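Local coordinates for protein motility-associated killing factor MakB (Vibrio cholerae serotype O1, PDB 6W1W) that probably acts as one component of a three-part cytotoxin whose structure resembles alpha-pore-forming toxins, at residues Lys43-Asn46 against Trp47-Glu50; Lys233-Gln236 against Gln237-Lys241. All blocks are in the same frame, centred on the assembly; numbering follows the deposited sequence.

Contact 1. Residues Lys43-Asn46 against Trp47-Glu50; sequences KDPN and WLVE
Asp-44 sends OD1 across the first turn of helix 46-66, where it lies 3.3 Å from CD2 of Leu-48, the two side chains crossing at about a right angle. CG2 of Val-49 is also near this oxygen, and Arg-52, one turn further on, pairs with it in a salt bridge. Pro-45 holds the N-cap position. Pro-45 O receives two weak hydrogen bonds, from Leu-48 N (3.5 Å) and, almost straight at 174°, from Val-49 N (3.4 Å). The pyrrolidine ring runs side by side with the indole of Trp-47, placing Pro-45 CG 3.3 Å from Trp-47 NE1; the approach is oblique. The indole reaches it because Trp-47 CG sits between the backbone N and carbonyl carbon (chi1 65°). Asn-46 gives the first firm helical bond, Glu-50 N to Asn-46 O at 2.9 Å. Its amide is turned 87° from the Glu-50 carboxylate, which has its strongest polar partners elsewhere: OE2 meets Ser-145 and Arg-54. The turn therefore marks where the loop after helix 9-35 becomes helix 46-66, with Trp-47 packed on Glu-252 and Thr-259 of helix 251-270 and Ser-145 bonding from helix 100-151.

Contact 2. Residues Lys233-Gln236 against Gln237-Lys241; sequences KEVQ and QDLDK
Gln-237 lays its extended side chain alongside that of Lys-233, one turn earlier. Its CB lies 3.6 Å from Lys-233 O and is nearly as close to Glu-234 O. With Gln-237 CG opposite the carbonyl carbon and beside the backbone N (chi1 -66°), the chain lies back over the preceding turn, and CG comes to 3.2 Å from Lys-233 O. Gln-237 CD is still 3.8 Å from Lys-233 O. At the tip, Gln-237 NE2 lies beside the lysine methylenes, 4.0 Å from Lys-233 CG and equally near its CD; it is also near Lys-233 O, without a hydrogen bond. The two chains point the same way, but the lysine bends at chi3 and chi4 and carries its ammonium elsewhere. Lys-233 O is meanwhile taken by the backbone, Gln-237 N standing 2.9 Å away.

This is the i to i+4 pattern of an alpha-helix, repeated from Glu-234 O to Asp-238 N and from Val-235 O to Leu-239 N. Over these residues the helix is two-sided, Val-235 and Leu-239 buried and Lys-233, Glu-234, Gln-237 and Asp-240 exposed, in a largely helical protein likened to the alpha-pore-forming toxins. Val-235 CG1 and Leu-239 CD1 meet at 3.8 Å, the valine reaching Ser-173 and Ile-174 of helix 157-176 and the leucine Thr-347 and Asn-350.

Asp-238, also facing helix 157-176, has a weak hydrogen bond to Ser-173, while its OD1 lies near Glu-166 OE1; this pairing of like charges may raise the proton affinity of one of them. Further round, Asp-240 N donates to Gln-236 O from 46° out of the carbonyl plane, at 3.1 Å. Beyond that bond the amide and carboxylate planes cross at 70°, Gln-236 OE1 3.7 Å from Asp-240 OD1, a near approach of two acceptors and not a bond.

Contacts 1 and 2 are both local, each one unbroken run of eight or nine residues, and they follow one another along the chain. Their centres are 30 Å apart and their nearest atoms about 19 Å, so neither touches the other. Both lie well away from the middle of the elongated molecule, their centres about 32 and 27 Å from the chain centre. Contact 1 records how a helix starts, while contact 2 follows the successive i to i+4 bonds of the early turns of helix 233-245. An indirect tie exists: helix 233-245, carrying contact 2, is followed in sequence by helix 251-270, on which Pro-45 and Trp-47 of contact 1 rest.

Contact 1. Residues Lys43-Asn46 against Trp47-Glu50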
loop_
_atom_site.group_PDB
_atom_site.type_symbol
_atom_site.label_atom_id
_atom_site.label_comp_id
_atom_site.label_asym_id
_atom_site.label_seq_id
_atom_site.Cartn_x
_atom_site.Cartn_y
_atom_site.Cartn_z
ATOM N N LYS A 43 -35.862 9.559 2.805
ATOM C CA LYS A 43 -36.068 10.927 2.346
ATOM C C LYS A 43 -34.964 11.365 1.391
ATOM O O LYS A 43 -35.199 12.206 0.516
ATOM C CB LYS A 43 -36.158 11.866 3.553
ATOM C CG LYS A 43 -36.209 13.352 3.204
ATOM C CD LYS A 43 -37.415 13.694 2.337
ATOM C CE LYS A 43 -37.408 15.163 1.925
ATOM N NZ LYS A 43 -38.563 15.492 1.043
ATOM N N ASP A 44 -33.769 10.780 1.521
ATOM C CA ASP A 44 -32.581 11.145 0.759
ATOM C C ASP A 44 -32.270 12.618 1.001
ATOM O O ASP A 44 -32.488 13.454 0.116
ATOM C CB ASP A 44 -32.778 10.850 -0.730
ATOM C CG ASP A 44 -31.469 10.673 -1.465
ATOM O OD1 ASP A 44 -30.406 10.828 -0.828
ATOM O OD2 ASP A 44 -31.504 10.374 -2.675
ATOM N N PRO A 45 -31.760 12.971 2.189
ATOM C CA PRO A 45 -31.575 14.387 2.522
ATOM C C PRO A 45 -30.404 15.009 1.781
ATOM O O PRO A 45 -29.766 14.357 0.950
ATOM C CB PRO A 45 -31.333 14.360 4.036
ATOM C CG PRO A 45 -30.657 13.051 4.254
ATOM C CD PRO A 45 -31.282 12.091 3.270
ATOM N N ASN A 46 -30.107 16.274 2.085
ATOM C CA ASN A 46 -29.113 17.007 1.306
ATOM C C ASN A 46 -27.710 16.451 1.522
ATOM O O ASN A 46 -26.985 16.190 0.554
ATOM C CB ASN A 46 -29.158 18.499 1.644
ATOM C CG ASN A 46 -28.121 19.304 0.869
ATOM O OD1 ASN A 46 -27.104 19.723 1.423
ATOM N ND2 ASN A 46 -28.376 19.516 -0.418
ATOM N N TRP A 47 -27.305 16.265 2.786
ATOM C CA TRP A 47 -25.932 15.848 3.063
ATOM C C TRP A 47 -25.575 14.567 2.324
ATOM O O TRP A 47 -24.413 14.374 1.948
ATOM C CB TRP A 47 -25.715 15.676 4.569
ATOM C CG TRP A 47 -26.513 14.555 5.202
ATOM C CD1 TRP A 47 -27.720 14.666 5.837
ATOM C CD2 TRP A 47 -26.153 13.167 5.269
ATOM N NE1 TRP A 47 -28.131 13.437 6.288
ATOM C CE2 TRP A 47 -27.190 12.499 5.948
ATOM C CE3 TRP A 47 -25.059 12.426 4.812
ATOM C CZ2 TRP A 47 -27.163 11.125 6.186
ATOM C CZ3 TRP A 47 -25.035 11.062 5.047
ATOM C CH2 TRP A 47 -26.078 10.427 5.728
ATOM N N LEU A 48 -26.560 13.697 2.080
ATOM C CA LEU A 48 -26.301 12.412 1.438
ATOM C C LEU A 48 -26.084 12.569 -0.063
ATOM O O LEU A 48 -25.170 11.960 -0.631
ATOM C CB LEU A 48 -27.456 11.446 1.712
ATOM C CG LEU A 48 -27.244 10.011 1.233
ATOM C CD1 LEU A 48 -26.097 9.381 1.994
ATOM C CD2 LEU A 48 -28.514 9.190 1.384
ATOM N N VAL A 49 -26.934 13.363 -0.723
ATOM C CA VAL A 49 -26.691 13.703 -2.124
ATOM C C VAL A 49 -25.347 14.403 -2.259
ATOM O O VAL A 49 -24.604 14.183 -3.224
ATOM C CB VAL A 49 -27.840 14.566 -2.680
ATOM C CG1 VAL A 49 -27.671 14.787 -4.178
ATOM C CG2 VAL A 49 -29.185 13.919 -2.387
ATOM N N GLU A 50 -25.005 15.235 -1.273
ATOM C CA GLU A 50 -23.692 15.867 -1.244
ATOM C C GLU A 50 -22.584 14.831 -1.073
ATOM O O GLU A 50 -21.530 14.931 -1.714
ATOM C CB GLU A 50 -23.650 16.903 -0.121
ATOM C CG GLU A 50 -22.471 17.857 -0.174
ATOM C CD GLU A 50 -22.587 18.971 0.848
ATOM O OE1 GLU A 50 -23.501 19.813 0.712
ATOM O OE2 GLU A 50 -21.771 18.997 1.794
#

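Contact 2. Residues Lys233-Gln236 against Gln237-Lys241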
loop_
_atom_site.group_PDB
_atom_site.type_symbol
_atom_site.label_atom_id
_atom_site.label_comp_id
_atom_site.label_asym_id
_atom_site.label_seq_id
_atom_site.Cartn_x
_atom_site.Cartn_y
_atom_site.Cartn_z
ATOM N N LYS A 233 -14.133 -15.804 15.174
ATOM C CA LYS A 233 -15.262 -15.549 16.064
ATOM C C LYS A 233 -15.398 -14.078 16.431
ATOM O O LYS A 233 -16.515 -13.615 16.689
ATOM C CB LYS A 233 -15.150 -16.391 17.337
ATOM C CG LYS A 233 -13.991 -16.012 18.241
ATOM C CD LYS A 233 -14.003 -16.847 19.511
ATOM C CE LYS A 233 -13.926 -18.329 19.194
ATOM N NZ LYS A 233 -12.681 -18.667 18.450
ATOM N N GLU A 234 -14.295 -13.330 16.467
ATOM C CA GLU A 234 -14.410 -11.892 16.692
ATOM C C GLU A 234 -15.234 -11.230 15.597
ATOM O O GLU A 234 -16.037 -10.332 15.875
ATOM C CB GLU A 234 -13.027 -11.248 16.769
ATOM C CG GLU A 234 -12.198 -11.693 17.955
ATOM C CD GLU A 234 -10.859 -10.986 18.017
ATOM O OE1 GLU A 234 -10.575 -10.166 17.113
ATOM O OE2 GLU A 234 -10.095 -11.255 18.970
ATOM N N VAL A 235 -15.053 -11.666 14.347
ATOM C CA VAL A 235 -15.834 -11.113 13.244
ATOM C C VAL A 235 -17.319 -11.365 13.466
ATOM O O VAL A 235 -18.157 -10.487 13.227
ATOM C CB VAL A 235 -15.357 -11.700 11.902
ATOM C CG1 VAL A 235 -16.236 -11.202 10.762
ATOM C CG2 VAL A 235 -13.899 -11.349 11.656
ATOM N N GLN A 236 -17.669 -12.563 13.935
ATOM C CA GLN A 236 -19.068 -12.883 14.177
ATOM C C GLN A 236 -19.635 -12.177 15.402
ATOM O O GLN A 236 -20.855 -11.996 15.487
ATOM C CB GLN A 236 -19.241 -14.395 14.311
ATOM C CG GLN A 236 -19.518 -15.102 12.995
ATOM C CD GLN A 236 -20.879 -14.749 12.418
ATOM O OE1 GLN A 236 -21.706 -14.111 13.076
ATOM N NE2 GLN A 236 -21.118 -15.166 11.179
ATOM N N GLN A 237 -18.785 -11.767 16.345
ATOM C CA GLN A 237 -19.260 -11.012 17.501
ATOM C C GLN A 237 -19.473 -9.543 17.168
ATOM O O GLN A 237 -20.355 -8.899 17.753
ATOM C CB GLN A 237 -18.279 -11.147 18.669
ATOM C CG GLN A 237 -18.185 -12.558 19.246
ATOM C CD GLN A 237 -17.084 -12.694 20.284
ATOM O OE1 GLN A 237 -16.667 -11.709 20.897
ATOM N NE2 GLN A 237 -16.603 -13.915 20.478
ATOM N N ASP A 238 -18.673 -8.997 16.246
ATOM C CA ASP A 238 -18.904 -7.644 15.752
ATOM C C ASP A 238 -20.081 -7.604 14.788
ATOM O O ASP A 238 -20.867 -6.651 14.804
ATOM C CB ASP A 238 -17.642 -7.102 15.080
ATOM C CG ASP A 238 -16.502 -6.893 16.064
ATOM O OD1 ASP A 238 -16.787 -6.711 17.268
ATOM O OD2 ASP A 238 -15.327 -6.904 15.637
ATOM N N LEU A 239 -20.220 -8.633 13.947
ATOM C CA LEU A 239 -21.363 -8.710 13.042
ATOM C C LEU A 239 -22.682 -8.759 13.803
ATOM O O LEU A 239 -23.651 -8.093 13.423
ATOM C CB LEU A 239 -21.230 -9.934 12.136
ATOM C CG LEU A 239 -20.491 -9.753 10.810
ATOM C CD1 LEU A 239 -19.985 -11.092 10.281
ATOM C CD2 LEU A 239 -21.404 -9.087 9.793
ATOM N N ASP A 240 -22.747 -9.554 14.874
ATOM C CA ASP A 240 -23.999 -9.682 15.615
ATOM C C ASP A 240 -24.284 -8.433 16.435
ATOM O O ASP A 240 -25.436 -7.998 16.529
ATOM C CB ASP A 240 -23.961 -10.919 16.515
ATOM C CG ASP A 240 -24.274 -12.203 15.766
ATOM O OD1 ASP A 240 -24.523 -12.141 14.543
ATOM O OD2 ASP A 240 -24.274 -13.276 16.404
ATOM N N LYS A 241 -23.247 -7.842 17.034
ATOM C CA LYS A 241 -23.428 -6.617 17.806
ATOM C C LYS A 241 -23.972 -5.494 16.931
ATOM O O LYS A 241 -24.793 -4.684 17.381
ATOM C CB LYS A 241 -22.097 -6.217 18.444
ATOM C CG LYS A 241 -22.197 -5.238 19.601
ATOM C CD LYS A 241 -20.807 -4.888 20.115
ATOM C CE LYS A 241 -20.811 -4.533 21.594
ATOM N NZ LYS A 241 -21.004 -5.733 22.474
#